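Local coordinates for protein endosialidase (Enterobacteria phage phi92, PDB 4HIZ) that cleaves polysialic acid internally as a phage endosialidase, hydrolysing alpha-2,8 and alpha-2,9 linkages of the sialic acid polymer, at residues Pro100-Glu105 and Gln110-Ala115; Asn83-Asp88 and Glu105-Gln110; Pro134-Pro137 and Lys143-Tyr146; Ile162-Leu167 and Leu172-Leu177. One frame throughout, in Å; residues are numbered along the deposited sequence.

In the fold
All four contacts fall in the catalytic beta-propeller region, and together they illustrate how neighbouring antiparallel sheets are tied to one another. Contacts 1 and 2, with centres about 6 Å apart, share Glu-105 and Gln-110 and involve the sheet that contains strands 82-84, 96-104 and 113-119; along the chain their segments alternate. Contacts 3 and 4 follow, with centres about 9 Å apart, both reaching the next sheet and both touching the bound fructose; contact 3 packs the loop 134-137 on its strand 144-154, neighbour of strand 157-166. Asn-145 ND2, bonded to Val-109 O and Leu-112 O, joins the two pairs, connecting that sheet to the hairpin of contact 1 and the loop of contact 2.

Contact 1 of 4, residues Pro100-Glu105 and Gln110-Ala115; sequences PFMAGE and QNLHVA
Phe-101 and Ala-115 form a hydrogen-bonded pair in an antiparallel beta hairpin, part of one sheet of the catalytic propeller. Phe-101 N meets Ala-115 O at 2.9 Å, and the reverse bond closes the ring; Ala-103 and His-113 repeat the pattern two residues on. On the face carrying Phe-101 and Ala-115, the methyl CB of Ala-115 sits over the phenyl ring, 4.2 Å from its centroid, in a CH-pi contact displaced toward the rim. With CG of Phe-101 set between its backbone N and carbonyl carbon (chi1 67°), the ring folds back over that methyl. On the face of Met-102 and Val-114, Met-102 CG lies alongside Val-114 CG2, and Leu-112, just before the strand, brings CD1 within 3.8 Å of Met-102 CB. A water accepts from Glu-105 N and also lies 2.7 Å from Gln-110 O, bridging the segments. Next to it Asn-111 ND2 gives a nearly straight bond of 2.7 Å to Glu-105 OE1; OE1 lies in the amide plane, whereas the donor stands above the carboxylate plane. Farther out, Met-151 packs on Pro-100 and Val-114, and the His-113 ring stacks on Trp-131 while its ND1 bonds Thr-133 O.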
# COMPACT_ATOMS: atom_id res chain seq x y z
N PRO A 100 -11.26 8.29 -16.74
CA PRO A 100 -11.78 9.33 -15.86
C PRO A 100 -13.10 8.85 -15.24
O PRO A 100 -13.79 8.01 -15.83
CB PRO A 100 -12.07 10.51 -16.81
CG PRO A 100 -11.27 10.16 -18.09
CD PRO A 100 -11.42 8.65 -18.16
N PHE A 101 -13.39 9.35 -14.05
CA PHE A 101 -14.56 8.88 -13.27
C PHE A 101 -14.81 9.93 -12.20
O PHE A 101 -14.19 11.02 -12.23
CB PHE A 101 -14.28 7.49 -12.66
CG PHE A 101 -13.21 7.48 -11.60
CD1 PHE A 101 -11.82 7.49 -11.96
CD2 PHE A 101 -13.55 7.42 -10.25
CE1 PHE A 101 -10.82 7.45 -10.97
CE2 PHE A 101 -12.57 7.38 -9.24
CZ PHE A 101 -11.19 7.39 -9.60
N MET A 102 -15.75 9.70 -11.28
CA MET A 102 -15.93 10.63 -10.17
C MET A 102 -15.76 9.85 -8.86
O MET A 102 -16.25 8.71 -8.73
CB MET A 102 -17.34 11.29 -10.26
CG MET A 102 -17.34 12.32 -11.48
SD MET A 102 -19.02 13.00 -11.63
CE MET A 102 -19.89 11.68 -12.46
N ALA A 103 -14.99 10.44 -7.95
CA ALA A 103 -14.68 9.87 -6.64
C ALA A 103 -15.44 10.69 -5.62
O ALA A 103 -15.12 11.86 -5.38
CB ALA A 103 -13.16 9.97 -6.37
N GLY A 104 -16.45 10.10 -5.00
CA GLY A 104 -17.27 10.85 -4.04
C GLY A 104 -17.75 9.93 -2.93
O GLY A 104 -16.98 9.07 -2.44
N GLU A 105 -19.01 10.07 -2.54
CA GLU A 105 -19.52 9.29 -1.42
C GLU A 105 -20.92 8.72 -1.69
O GLU A 105 -21.40 7.88 -0.94
CB GLU A 105 -19.55 10.12 -0.14
CG GLU A 105 -20.67 11.22 -0.21
CD GLU A 105 -20.66 12.18 0.97
OE1 GLU A 105 -19.54 12.49 1.47
OE2 GLU A 105 -21.77 12.63 1.39
N GLN A 110 -21.80 15.56 -3.34
CA GLN A 110 -21.18 15.78 -2.03
C GLN A 110 -19.72 15.26 -2.04
O GLN A 110 -19.47 14.10 -2.44
CB GLN A 110 -21.91 14.99 -0.95
CG GLN A 110 -23.17 15.68 -0.42
CD GLN A 110 -24.34 15.60 -1.39
OE1 GLN A 110 -24.32 14.86 -2.39
NE2 GLN A 110 -25.41 16.34 -1.07
N ASN A 111 -18.79 16.12 -1.60
CA ASN A 111 -17.36 15.74 -1.43
C ASN A 111 -16.70 15.15 -2.66
O ASN A 111 -15.66 14.48 -2.56
CB ASN A 111 -17.25 14.74 -0.26
CG ASN A 111 -17.45 15.43 1.08
OD1 ASN A 111 -16.88 16.48 1.33
ND2 ASN A 111 -18.30 14.87 1.92
N LEU A 112 -17.26 15.40 -3.83
CA LEU A 112 -16.86 14.67 -5.03
C LEU A 112 -15.74 15.38 -5.83
O LEU A 112 -15.75 16.60 -5.99
CB LEU A 112 -18.11 14.46 -5.92
CG LEU A 112 -17.96 13.72 -7.25
CD1 LEU A 112 -19.30 13.03 -7.54
CD2 LEU A 112 -17.62 14.69 -8.40
N HIS A 113 -14.79 14.60 -6.35
CA HIS A 113 -13.83 15.08 -7.36
C HIS A 113 -14.03 14.38 -8.69
O HIS A 113 -14.24 13.15 -8.72
CB HIS A 113 -12.37 14.75 -6.90
CG HIS A 113 -11.92 15.55 -5.73
ND1 HIS A 113 -11.38 16.82 -5.85
CD2 HIS A 113 -11.87 15.25 -4.40
CE1 HIS A 113 -11.01 17.25 -4.65
NE2 HIS A 113 -11.30 16.32 -3.76
N VAL A 114 -13.91 15.12 -9.81
CA VAL A 114 -13.69 14.45 -11.10
C VAL A 114 -12.24 13.98 -11.08
O VAL A 114 -11.38 14.71 -10.64
CB VAL A 114 -13.95 15.44 -12.25
CG1 VAL A 114 -13.72 14.74 -13.60
CG2 VAL A 114 -15.41 15.97 -12.15
N ALA A 115 -11.99 12.75 -11.50
CA ALA A 115 -10.65 12.17 -11.30
C ALA A 115 -10.31 11.26 -12.45
O ALA A 115 -11.15 10.99 -13.29
CB ALA A 115 -10.71 11.32 -9.99
O HOH W 1 -20.66 12.06 -3.82

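Contact 2 of 4, residues Asn83-Asp88 and Glu105-Gln110; sequences NAWTQD and ERHGVQ
Trp-85 reaches His-107 with the outer edge of its indole, a compact example of how one large side chain can join a strand end to a loop well separated from it in sequence. Its CB points toward the 105-110 segment, and CG lies anti to the carbonyl carbon (chi1 -49°), which carries the ring system toward the loop. Midway along, Ala-84 CB lies over one face of the indole, toward the rim near CE3. At the far end, CZ2 stands over the centre of the imidazole. Its distances to the five ring atoms of His-107 are almost equal, the one to CD2 being 3.6 Å, as expected when an edge atom is centred on a face. The planes of the six-membered ring and the imidazole are inclined at 79°, with centroids 4.9 Å apart, a T-shaped pair in which tryptophan supplies the edge. The neighbouring atom CH2 meets the carbonyl of Arg-106, 3.4 Å from its O and near the indole plane; CZ3 comes to the same oxygen from farther off.

The imidazole has a second hold, since His-107 NE2 is hydrogen-bonded to Tyr-82 OH, which limits its rotation. Before it in the loop, Arg-106 grips one carboxylate oxygen of Glu-105 side-on: NH2 lies 2.8 Å from OE2, and NE binds the same atom, both within the guanidinium plane. His-107 itself occupies the centre of an inverse gamma turn, in the loop linking strands 96-104 and 113-119 of a propeller sheet.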
# COMPACT_ATOMS: atom_id res chain seq x y z
N ASN A 83 -16.37 5.26 -5.95
CA ASN A 83 -15.68 5.50 -7.22
C ASN A 83 -16.56 4.93 -8.31
O ASN A 83 -16.71 3.71 -8.42
CB ASN A 83 -14.34 4.77 -7.23
CG ASN A 83 -13.43 5.26 -6.13
OD1 ASN A 83 -13.27 6.48 -5.96
ND2 ASN A 83 -12.82 4.33 -5.36
N ALA A 84 -17.09 5.81 -9.17
CA ALA A 84 -18.07 5.33 -10.13
C ALA A 84 -18.17 6.28 -11.33
O ALA A 84 -17.53 7.32 -11.35
CB ALA A 84 -19.47 5.20 -9.40
N TRP A 85 -18.96 5.86 -12.30
CA TRP A 85 -19.28 6.69 -13.49
C TRP A 85 -18.06 7.04 -14.36
O TRP A 85 -17.72 8.24 -14.49
CB TRP A 85 -20.02 8.00 -13.08
CG TRP A 85 -21.20 7.73 -12.15
CD1 TRP A 85 -22.43 7.21 -12.48
CD2 TRP A 85 -21.22 7.97 -10.74
NE1 TRP A 85 -23.20 7.08 -11.33
CE2 TRP A 85 -22.49 7.56 -10.26
CE3 TRP A 85 -20.30 8.53 -9.85
CZ2 TRP A 85 -22.83 7.62 -8.89
CZ3 TRP A 85 -20.65 8.60 -8.48
CH2 TRP A 85 -21.93 8.19 -8.03
N THR A 86 -17.44 6.04 -14.99
CA THR A 86 -16.57 6.39 -16.12
C THR A 86 -17.42 6.95 -17.28
O THR A 86 -16.87 7.65 -18.12
CB THR A 86 -15.80 5.20 -16.66
OG1 THR A 86 -16.74 4.24 -17.14
CG2 THR A 86 -14.89 4.56 -15.53
N GLN A 87 -18.73 6.67 -17.30
CA GLN A 87 -19.58 7.13 -18.44
C GLN A 87 -19.41 8.63 -18.68
O GLN A 87 -19.37 9.41 -17.72
CB GLN A 87 -21.08 6.83 -18.20
CG GLN A 87 -21.62 7.51 -16.98
CD GLN A 87 -23.13 7.26 -16.74
OE1 GLN A 87 -23.59 7.28 -15.60
NE2 GLN A 87 -23.90 7.05 -17.83
N ASP A 88 -19.22 9.05 -19.94
CA ASP A 88 -18.62 8.26 -21.01
C ASP A 88 -17.37 9.06 -21.40
O ASP A 88 -17.44 9.92 -22.31
CB ASP A 88 -19.57 8.10 -22.21
CG ASP A 88 -18.95 7.29 -23.34
OD1 ASP A 88 -17.94 6.58 -23.09
OD2 ASP A 88 -19.46 7.37 -24.50
N GLU A 105 -19.01 10.07 -2.54
CA GLU A 105 -19.52 9.29 -1.42
C GLU A 105 -20.92 8.72 -1.69
O GLU A 105 -21.40 7.88 -0.94
CB GLU A 105 -19.55 10.12 -0.14
CG GLU A 105 -20.67 11.22 -0.21
CD GLU A 105 -20.66 12.18 0.97
OE1 GLU A 105 -19.54 12.49 1.47
OE2 GLU A 105 -21.77 12.63 1.39
N ARG A 106 -21.60 9.21 -2.74
CA ARG A 106 -22.99 8.84 -3.00
C ARG A 106 -23.38 9.27 -4.41
O ARG A 106 -22.60 9.88 -5.13
CB ARG A 106 -23.92 9.55 -2.00
CG ARG A 106 -24.00 11.07 -2.26
CD ARG A 106 -24.99 11.73 -1.30
NE ARG A 106 -24.35 11.95 0.01
CZ ARG A 106 -25.01 12.00 1.16
NH1 ARG A 106 -26.31 11.79 1.18
NH2 ARG A 106 -24.36 12.22 2.29
N HIS A 107 -24.61 8.94 -4.80
CA HIS A 107 -25.16 9.41 -6.07
C HIS A 107 -25.54 10.86 -5.91
O HIS A 107 -26.70 11.19 -5.75
CB HIS A 107 -26.35 8.53 -6.49
CG HIS A 107 -25.93 7.18 -6.98
ND1 HIS A 107 -26.37 6.65 -8.17
CD2 HIS A 107 -25.08 6.27 -6.43
CE1 HIS A 107 -25.79 5.46 -8.35
NE2 HIS A 107 -25.02 5.21 -7.30
N GLY A 108 -24.54 11.71 -5.93
CA GLY A 108 -24.70 13.14 -5.73
C GLY A 108 -23.30 13.72 -5.76
O GLY A 108 -22.30 12.97 -5.85
N VAL A 109 -23.19 15.05 -5.67
CA VAL A 109 -21.86 15.65 -5.79
C VAL A 109 -21.21 16.02 -4.45
O VAL A 109 -20.21 16.75 -4.42
CB VAL A 109 -21.86 16.87 -6.77
CG1 VAL A 109 -22.16 16.37 -8.18
CG2 VAL A 109 -22.91 17.97 -6.34
N GLN A 110 -21.80 15.56 -3.34
CA GLN A 110 -21.18 15.78 -2.03
C GLN A 110 -19.72 15.26 -2.04
O GLN A 110 -19.47 14.10 -2.44
CB GLN A 110 -21.91 14.99 -0.95
CG GLN A 110 -23.17 15.68 -0.42
CD GLN A 110 -24.34 15.60 -1.39
OE1 GLN A 110 -24.32 14.86 -2.39
NE2 GLN A 110 -25.41 16.34 -1.07

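Contact 3 of 4, residues Pro134-Pro137 and Lys143-Tyr146; sequences PIHP and KVNY. With FRU (beta-D-fructofuranose), chain G.
Asn-145 OD1 accepts from His-136 N and, weakly, from Tyr-146 N. His-136 N, across the contact, approaches it at 2.9 Å, the donor tilted somewhat out of the carbonyl plane of the amide. The other end of this amide is fixed too, because ND2 donates to Val-109 O and Leu-112 O, so the side chain has a defined orientation. Beside it, the imidazole of His-136 is sandwiched. CG2 of Val-144 stands over the centre of one face, 3.7 Å from the centroid, in a CH-pi contact, while Tyr-146 OH lies over the opposite face toward the rim. From the tyrosine side, His-136 CD2 rests over the phenol ring, 3.4 Å from CE1, the two ring planes inclined at 39°. Pro-134 O meets the edge of that phenol at CD2, 3.3 Å away. His-136 ND1 takes a bond from Asp-138 N, which fixes the imidazole further. His-136, Pro-137 and Tyr-146 belong to the glycan pocket, where Tyr-146 OH lies 2.6 Å from fructose O4; Asp-138 and Glu-176 also bond the fructose. The packing of imidazole and phenol is consistent with a phenol held in place for the sugar.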
# COMPACT_ATOMS: atom_id res chain seq x y z
N PRO A 134 -10.79 20.48 -8.35
CA PRO A 134 -10.76 20.61 -6.88
C PRO A 134 -12.20 20.59 -6.39
O PRO A 134 -13.13 20.58 -7.22
CB PRO A 134 -10.24 22.03 -6.68
CG PRO A 134 -10.84 22.78 -7.86
CD PRO A 134 -10.82 21.79 -9.03
N ILE A 135 -12.41 20.54 -5.08
CA ILE A 135 -13.75 20.81 -4.57
C ILE A 135 -14.12 22.22 -5.04
O ILE A 135 -13.26 23.10 -5.07
CB ILE A 135 -13.80 20.71 -3.03
CG1 ILE A 135 -13.42 19.29 -2.58
CG2 ILE A 135 -15.19 21.11 -2.51
CD1 ILE A 135 -14.37 18.22 -3.13
N HIS A 136 -15.39 22.43 -5.45
CA HIS A 136 -15.79 23.71 -6.01
C HIS A 136 -15.48 24.83 -5.01
O HIS A 136 -15.75 24.70 -3.81
CB HIS A 136 -17.30 23.66 -6.26
CG HIS A 136 -17.80 24.75 -7.15
ND1 HIS A 136 -17.87 26.07 -6.75
CD2 HIS A 136 -18.24 24.71 -8.43
CE1 HIS A 136 -18.32 26.80 -7.75
NE2 HIS A 136 -18.57 26.00 -8.77
N PRO A 137 -14.93 25.95 -5.49
CA PRO A 137 -14.53 27.01 -4.56
C PRO A 137 -15.72 27.61 -3.82
O PRO A 137 -15.54 28.13 -2.73
CB PRO A 137 -13.88 28.06 -5.47
CG PRO A 137 -14.37 27.76 -6.83
CD PRO A 137 -14.56 26.26 -6.88
N LYS A 143 -23.38 25.99 -2.23
CA LYS A 143 -23.94 24.65 -2.09
C LYS A 143 -23.99 23.93 -3.44
O LYS A 143 -25.00 23.34 -3.81
CB LYS A 143 -25.32 24.70 -1.40
CG LYS A 143 -25.29 25.34 -0.03
CD LYS A 143 -26.70 25.30 0.61
CE LYS A 143 -26.75 26.06 1.94
NZ LYS A 143 -25.90 25.41 2.98
N VAL A 144 -22.87 24.00 -4.16
CA VAL A 144 -22.75 23.36 -5.46
C VAL A 144 -21.40 22.64 -5.53
O VAL A 144 -20.48 22.92 -4.74
CB VAL A 144 -22.75 24.39 -6.62
CG1 VAL A 144 -24.15 25.06 -6.72
CG2 VAL A 144 -21.65 25.45 -6.45
N ASN A 145 -21.28 21.72 -6.47
CA ASN A 145 -19.96 21.09 -6.71
C ASN A 145 -19.87 20.58 -8.15
O ASN A 145 -20.89 20.53 -8.87
CB ASN A 145 -19.69 19.96 -5.69
CG ASN A 145 -18.22 19.54 -5.66
OD1 ASN A 145 -17.31 20.33 -5.97
ND2 ASN A 145 -17.99 18.31 -5.26
N TYR A 146 -18.67 20.16 -8.56
CA TYR A 146 -18.46 19.77 -9.94
C TYR A 146 -18.95 18.34 -10.27
O TYR A 146 -19.24 17.56 -9.35
CB TYR A 146 -17.00 19.90 -10.26
CG TYR A 146 -16.46 21.31 -10.26
CD1 TYR A 146 -17.01 22.30 -11.10
CD2 TYR A 146 -15.37 21.65 -9.46
CE1 TYR A 146 -16.48 23.59 -11.14
CE2 TYR A 146 -14.82 22.94 -9.49
CZ TYR A 146 -15.36 23.89 -10.34
OH TYR A 146 -14.81 25.16 -10.37
C1 FRU G . -16.83 30.63 -10.09
C2 FRU G . -16.07 29.84 -11.05
C3 FRU G . -16.55 28.63 -11.66
C4 FRU G . -15.36 28.10 -12.37
C5 FRU G . -14.25 28.58 -11.48
C6 FRU G . -12.86 28.59 -12.10
O1 FRU G . -16.59 29.90 -8.90
O2 FRU G . -16.35 30.69 -12.24
O3 FRU G . -17.78 28.69 -12.42
O4 FRU G . -15.43 26.64 -12.45
O5 FRU G . -14.62 29.91 -11.05
O6 FRU G . -12.78 29.60 -13.05

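Contact 4 of 4, residues Ile162-Leu167 and Leu172-Leu177; sequences IETRYL and LKKAEL. With FRU (beta-D-fructofuranose), chain G.
The guanidinium of Arg-165 lies with one face against Leu-172, whose CB sits 3.8 Å above the plane toward its rim. At the edge, in plane, is Glu-163 OE1: Arg-165 NH2 bonds it at 2.8 Å in a salt bridge, although the carboxylate receives the donor from well above its own plane. Each has further partners: Glu-163 OE2 bonds Thr-292 OG1 and its OE1 bonds His-147 ND1, while Arg-165 NE bonds Met-170 O. Leu-172 CD1 also touches Glu-163 CB, 3.5 Å away, packing against the aliphatic part of that side chain. Nearby, the Tyr-166 ring is approached by the shaft of Lys-173, with CD at 3.5 Å from Tyr-166 OH.

These side chains sit on a beta hairpin of strands 157-166 and 172-181, one element of a propeller sheet, interrupted by a classic bulge: Lys-173 and Lys-174 both face Thr-164. Thr-164 O accepts from Lys-173 N at 2.8 Å and only weakly from Lys-174 N.

On the face carrying Thr-164 and Glu-176, a water donates to Ile-162 O and to Glu-176 OE1 and accepts from Thr-164 OG1. The Glu-176 carboxylate then receives two sugar hydroxyls, fructose O4 on OE1 at 2.7 Å and fructose O3 on OE2 at 2.6 Å, while Trp-178 NE1 also bonds OE1.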
# COMPACT_ATOMS: atom_id res chain seq x y z
N ILE A 162 -17.30 20.38 -17.71
CA ILE A 162 -17.31 20.34 -16.26
C ILE A 162 -18.56 21.06 -15.79
O ILE A 162 -18.75 22.27 -16.02
CB ILE A 162 -16.06 21.00 -15.66
CG1 ILE A 162 -14.81 20.23 -16.10
CG2 ILE A 162 -16.20 21.06 -14.14
CD1 ILE A 162 -14.79 18.71 -15.71
N GLU A 163 -19.45 20.29 -15.20
CA GLU A 163 -20.75 20.79 -14.76
C GLU A 163 -20.69 21.26 -13.33
O GLU A 163 -19.96 20.69 -12.51
CB GLU A 163 -21.75 19.64 -14.84
CG GLU A 163 -22.06 19.19 -16.29
CD GLU A 163 -23.03 18.05 -16.37
OE1 GLU A 163 -23.24 17.34 -15.33
OE2 GLU A 163 -23.57 17.81 -17.48
N THR A 164 -21.50 22.26 -13.00
CA THR A 164 -21.68 22.69 -11.62
C THR A 164 -23.11 22.30 -11.23
O THR A 164 -24.07 22.74 -11.89
CB THR A 164 -21.50 24.21 -11.48
OG1 THR A 164 -20.15 24.56 -11.75
CG2 THR A 164 -21.83 24.69 -10.07
N ARG A 165 -23.26 21.46 -10.20
CA ARG A 165 -24.59 20.94 -9.84
C ARG A 165 -24.88 21.23 -8.38
O ARG A 165 -23.96 21.31 -7.54
CB ARG A 165 -24.67 19.41 -10.10
CG ARG A 165 -24.18 19.05 -11.55
CD ARG A 165 -24.56 17.61 -12.00
NE ARG A 165 -26.02 17.48 -12.16
CZ ARG A 165 -26.64 17.33 -13.34
NH1 ARG A 165 -27.97 17.23 -13.37
NH2 ARG A 165 -25.93 17.22 -14.47
N TYR A 166 -26.17 21.37 -8.05
CA TYR A 166 -26.55 21.64 -6.68
C TYR A 166 -26.42 20.40 -5.80
O TYR A 166 -26.84 19.30 -6.15
CB TYR A 166 -28.01 22.15 -6.66
CG TYR A 166 -28.15 23.56 -7.19
CD1 TYR A 166 -27.77 24.64 -6.41
CD2 TYR A 166 -28.70 23.81 -8.45
CE1 TYR A 166 -27.89 25.94 -6.87
CE2 TYR A 166 -28.85 25.13 -8.92
CZ TYR A 166 -28.42 26.17 -8.12
OH TYR A 166 -28.54 27.47 -8.52
N LEU A 167 -25.89 20.61 -4.61
CA LEU A 167 -25.83 19.52 -3.62
C LEU A 167 -27.23 19.02 -3.23
O LEU A 167 -27.42 17.82 -2.97
CB LEU A 167 -25.07 20.00 -2.39
CG LEU A 167 -23.56 20.23 -2.61
CD1 LEU A 167 -22.97 21.10 -1.52
CD2 LEU A 167 -22.87 18.89 -2.62
N LEU A 172 -28.57 20.82 -12.63
CA LEU A 172 -27.43 21.44 -13.29
C LEU A 172 -27.55 22.97 -13.18
O LEU A 172 -28.49 23.57 -13.76
CB LEU A 172 -27.40 20.99 -14.75
CG LEU A 172 -26.24 21.55 -15.59
CD1 LEU A 172 -24.88 21.17 -14.99
CD2 LEU A 172 -26.34 21.04 -17.02
N LYS A 173 -26.66 23.62 -12.42
CA LYS A 173 -26.66 25.08 -12.32
C LYS A 173 -26.05 25.73 -13.56
O LYS A 173 -26.65 26.66 -14.12
CB LYS A 173 -25.92 25.55 -11.07
CG LYS A 173 -25.85 27.07 -10.92
CD LYS A 173 -25.18 27.42 -9.60
CE LYS A 173 -25.26 28.91 -9.29
NZ LYS A 173 -24.25 29.66 -10.07
N LYS A 174 -24.88 25.28 -13.98
CA LYS A 174 -24.29 25.77 -15.23
C LYS A 174 -23.28 24.74 -15.68
O LYS A 174 -22.94 23.82 -14.93
CB LYS A 174 -23.59 27.11 -15.02
CG LYS A 174 -22.41 27.02 -14.05
CD LYS A 174 -21.89 28.42 -13.66
CE LYS A 174 -21.06 29.05 -14.76
NZ LYS A 174 -20.98 30.55 -14.59
N ALA A 175 -22.78 24.88 -16.90
CA ALA A 175 -21.77 23.96 -17.40
C ALA A 175 -20.69 24.75 -18.11
O ALA A 175 -20.98 25.79 -18.75
CB ALA A 175 -22.40 22.93 -18.35
N GLU A 176 -19.46 24.26 -18.01
CA GLU A 176 -18.32 24.96 -18.60
C GLU A 176 -17.54 24.00 -19.44
O GLU A 176 -17.38 22.84 -19.07
CB GLU A 176 -17.39 25.54 -17.52
CG GLU A 176 -18.06 26.66 -16.70
CD GLU A 176 -17.34 26.95 -15.37
OE1 GLU A 176 -16.76 26.02 -14.75
OE2 GLU A 176 -17.38 28.13 -14.96
N LEU A 177 -17.03 24.49 -20.57
CA LEU A 177 -16.09 23.71 -21.36
C LEU A 177 -14.70 24.02 -20.77
O LEU A 177 -14.31 25.18 -20.75
CB LEU A 177 -16.20 24.09 -22.86
CG LEU A 177 -15.30 23.21 -23.75
CD1 LEU A 177 -15.81 21.76 -23.83
CD2 LEU A 177 -15.18 23.85 -25.15
C1 FRU G . -16.83 30.63 -10.09
C2 FRU G . -16.07 29.84 -11.05
C3 FRU G . -16.55 28.63 -11.66
C4 FRU G . -15.36 28.10 -12.37
C5 FRU G . -14.25 28.58 -11.48
C6 FRU G . -12.86 28.59 -12.10
O1 FRU G . -16.59 29.90 -8.90
O2 FRU G . -16.35 30.69 -12.24
O3 FRU G . -17.78 28.69 -12.42
O4 FRU G . -15.43 26.64 -12.45
O5 FRU G . -14.62 29.91 -11.05
O6 FRU G . -12.78 29.60 -13.05
O HOH W 2 -18.90 24.31 -14.22